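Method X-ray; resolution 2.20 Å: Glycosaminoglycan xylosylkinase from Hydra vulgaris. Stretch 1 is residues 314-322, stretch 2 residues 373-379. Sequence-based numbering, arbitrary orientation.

Stretch 1, residues 314-322: PLVQCCRLR
Stretch 2, residues 373-379: DAVEKCF

The contact is pinned by a disulfide: Cys319 SG and Cys378 SG lie 2.0 Å apart with a chi3 of -78°, and no hydrogen bond crosses between the stretches. Both cysteines point toward the opposing stretch and both take the m rotamer, chi1 -79° at Cys319 and -82° at Cys378. The bond joins residues far apart in sequence, so it closes a large covalent loop.

The frame is a pair of nearly parallel helices. Residues 314-318 finish a helix begun earlier in the chain; residues 373-379 lie within a helix that continues at both ends. Their N-to-C directions differ by 11°, and the axes approach to 9.5 Å. Register is set by two pairs: Val316 CA to Ala374 CA, 6.4 Å, and Cys319 CA to Cys378 CA, 5.3 Å, the latter a spacing that the disulfide readily spans.

Build the first stretch with helical backbone through Cys318, where Cys318 N donates a hydrogen bond to Pro314 O at 3.1 Å. Cys319 N still donates a hydrogen bond to Leu315 O at 2.9 Å, but Cys319 then leaves helical geometry at phi/psi 47/51. Arg320 follows extended at -130/144, directed away from the partner, and Leu321 enters a short strand at -150/129. The second stretch stays regular, phi near -63° and psi near -40°, with Cys378 N hydrogen-bonded to Ala374 O at 3.0 Å and Phe379 N to Val375 O at 2.9 Å.

Around the disulfide the packing is aliphatic. Leu315, chi1 t and chi2 p, points toward the second helix and sets its CD2 3.7 Å from Val375 CG2. Leu321, also t and p, comes from beyond the turn to place its CD2 3.8 Å from the same Val375 CG2. Val375 itself leaves its backbone sideways, with chi1 at 167°, yet one methyl serves two leucines, all three residues being buried.

Ala374 fills the Val316 side of the interface with a single methyl: Ala374 CB lies 4.2 Å from Val316 CG2 and 4.2 Å from Leu315 CD2. Val316, chi1 t, is exposed, and its CA-to-CB bond points sideways. Cys378 is the most covered residue, giving up 81 Å² of the 320 Å² buried in total, and its SG also lies 3.6 Å from Leu315 O.

Cys318 and Gln317 point away, the first covalently bonded and the second hydrogen-bonded through its side-chain amide elsewhere in the structure, while Asp373 and Glu376 remain exposed and out of reach.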

# COMPACT_ATOMS: atom_id res chain seq x y z
N PRO A 314 18.37 20.73 18.98
CA PRO A 314 17.51 19.87 19.81
C PRO A 314 18.12 18.51 20.10
O PRO A 314 18.04 18.04 21.24
CB PRO A 314 16.23 19.75 18.97
CG PRO A 314 16.20 21.00 18.17
CD PRO A 314 17.64 21.27 17.82
N LEU A 315 18.76 17.88 19.11
CA LEU A 315 19.38 16.59 19.38
C LEU A 315 20.63 16.74 20.23
O LEU A 315 20.83 15.98 21.19
CB LEU A 315 19.71 15.87 18.07
CG LEU A 315 20.51 14.57 18.25
CD1 LEU A 315 19.61 13.47 18.78
CD2 LEU A 315 21.14 14.17 16.93
N VAL A 316 21.47 17.73 19.93
CA VAL A 316 22.75 17.87 20.61
C VAL A 316 22.56 18.26 22.07
O VAL A 316 23.28 17.77 22.95
CB VAL A 316 23.65 18.87 19.86
CG1 VAL A 316 24.90 19.19 20.66
CG2 VAL A 316 24.03 18.32 18.48
N GLN A 317 21.60 19.15 22.35
CA GLN A 317 21.42 19.61 23.72
C GLN A 317 20.56 18.65 24.53
O GLN A 317 20.79 18.48 25.73
CB GLN A 317 20.83 21.02 23.72
CG GLN A 317 21.82 22.08 23.22
CD GLN A 317 21.25 23.49 23.25
OE1 GLN A 317 20.04 23.69 23.31
NE2 GLN A 317 22.14 24.48 23.24
N CYS A 318 19.57 18.01 23.91
CA CYS A 318 18.67 17.12 24.65
C CYS A 318 19.22 15.70 24.79
O CYS A 318 18.94 15.04 25.80
CB CYS A 318 17.30 17.05 23.97
SG CYS A 318 16.35 18.61 23.98
N CYS A 319 20.00 15.23 23.82
CA CYS A 319 20.50 13.85 23.80
C CYS A 319 19.38 12.86 24.10
O CYS A 319 19.47 12.02 25.00
CB CYS A 319 21.68 13.68 24.75
SG CYS A 319 23.23 14.31 24.04
N ARG A 320 18.28 13.01 23.37
CA ARG A 320 17.23 12.01 23.32
C ARG A 320 16.92 11.74 21.85
O ARG A 320 16.97 12.66 21.02
CB ARG A 320 15.98 12.49 24.07
CG ARG A 320 16.27 12.85 25.53
CD ARG A 320 15.13 13.63 26.17
NE ARG A 320 13.87 12.90 26.14
CZ ARG A 320 13.51 12.01 27.06
NH1 ARG A 320 14.31 11.76 28.09
NH2 ARG A 320 12.35 11.37 26.95
N LEU A 321 16.62 10.49 21.53
CA LEU A 321 16.38 10.12 20.15
C LEU A 321 15.40 8.98 20.12
O LEU A 321 15.59 7.98 20.82
CB LEU A 321 17.68 9.73 19.43
CG LEU A 321 17.54 9.27 17.97
CD1 LEU A 321 16.87 10.34 17.11
CD2 LEU A 321 18.89 8.89 17.39
N ARG A 322 14.34 9.13 19.33
CA ARG A 322 13.33 8.09 19.21
C ARG A 322 13.93 6.84 18.61
O ARG A 322 14.72 6.90 17.66
CB ARG A 322 12.16 8.58 18.37
CG ARG A 322 11.19 7.49 17.96
CD ARG A 322 9.92 8.08 17.36
NE ARG A 322 9.15 8.85 18.32
CZ ARG A 322 8.79 10.11 18.14
NH1 ARG A 322 9.14 10.77 17.03
NH2 ARG A 322 8.08 10.75 19.07
N ASP A 373 27.64 11.06 14.17
CA ASP A 373 28.63 11.54 15.14
C ASP A 373 27.96 12.20 16.33
O ASP A 373 28.34 11.97 17.49
CB ASP A 373 29.61 12.50 14.46
CG ASP A 373 30.48 11.83 13.42
OD1 ASP A 373 30.51 10.58 13.38
OD2 ASP A 373 31.13 12.55 12.63
N ALA A 374 26.97 13.06 16.07
CA ALA A 374 26.28 13.74 17.16
C ALA A 374 25.56 12.75 18.07
O ALA A 374 25.57 12.91 19.30
CB ALA A 374 25.29 14.77 16.60
N VAL A 375 24.94 11.73 17.48
CA VAL A 375 24.26 10.72 18.28
C VAL A 375 25.26 9.91 19.09
O VAL A 375 25.06 9.66 20.29
CB VAL A 375 23.40 9.82 17.37
CG1 VAL A 375 22.93 8.58 18.13
CG2 VAL A 375 22.21 10.59 16.82
N GLU A 376 26.37 9.51 18.46
CA GLU A 376 27.39 8.75 19.18
C GLU A 376 28.00 9.58 20.31
O GLU A 376 28.36 9.04 21.36
CB GLU A 376 28.47 8.26 18.21
CG GLU A 376 28.09 6.93 17.55
CD GLU A 376 28.90 6.64 16.30
OE1 GLU A 376 29.89 7.35 16.04
OE2 GLU A 376 28.52 5.70 15.56
N LYS A 377 28.14 10.89 20.11
CA LYS A 377 28.58 11.76 21.20
C LYS A 377 27.57 11.77 22.34
O LYS A 377 27.96 11.81 23.52
CB LYS A 377 28.82 13.18 20.70
CG LYS A 377 29.25 14.12 21.81
CD LYS A 377 29.57 15.52 21.30
CE LYS A 377 30.33 16.31 22.36
NZ LYS A 377 31.07 17.46 21.78
N CYS A 378 26.28 11.75 22.02
CA CYS A 378 25.26 11.65 23.07
C CYS A 378 25.39 10.35 23.84
O CYS A 378 25.26 10.33 25.07
CB CYS A 378 23.86 11.79 22.47
SG CYS A 378 23.30 13.49 22.17
N PHE A 379 25.68 9.25 23.14
CA PHE A 379 25.87 7.97 23.82
C PHE A 379 27.06 8.02 24.77
O PHE A 379 26.98 7.53 25.90
CB PHE A 379 26.06 6.85 22.80
CG PHE A 379 24.81 6.51 22.02
CD1 PHE A 379 24.84 5.56 21.03
CD2 PHE A 379 23.62 7.14 22.30
CE1 PHE A 379 23.69 5.26 20.31
CE2 PHE A 379 22.48 6.83 21.58
CZ PHE A 379 22.52 5.89 20.60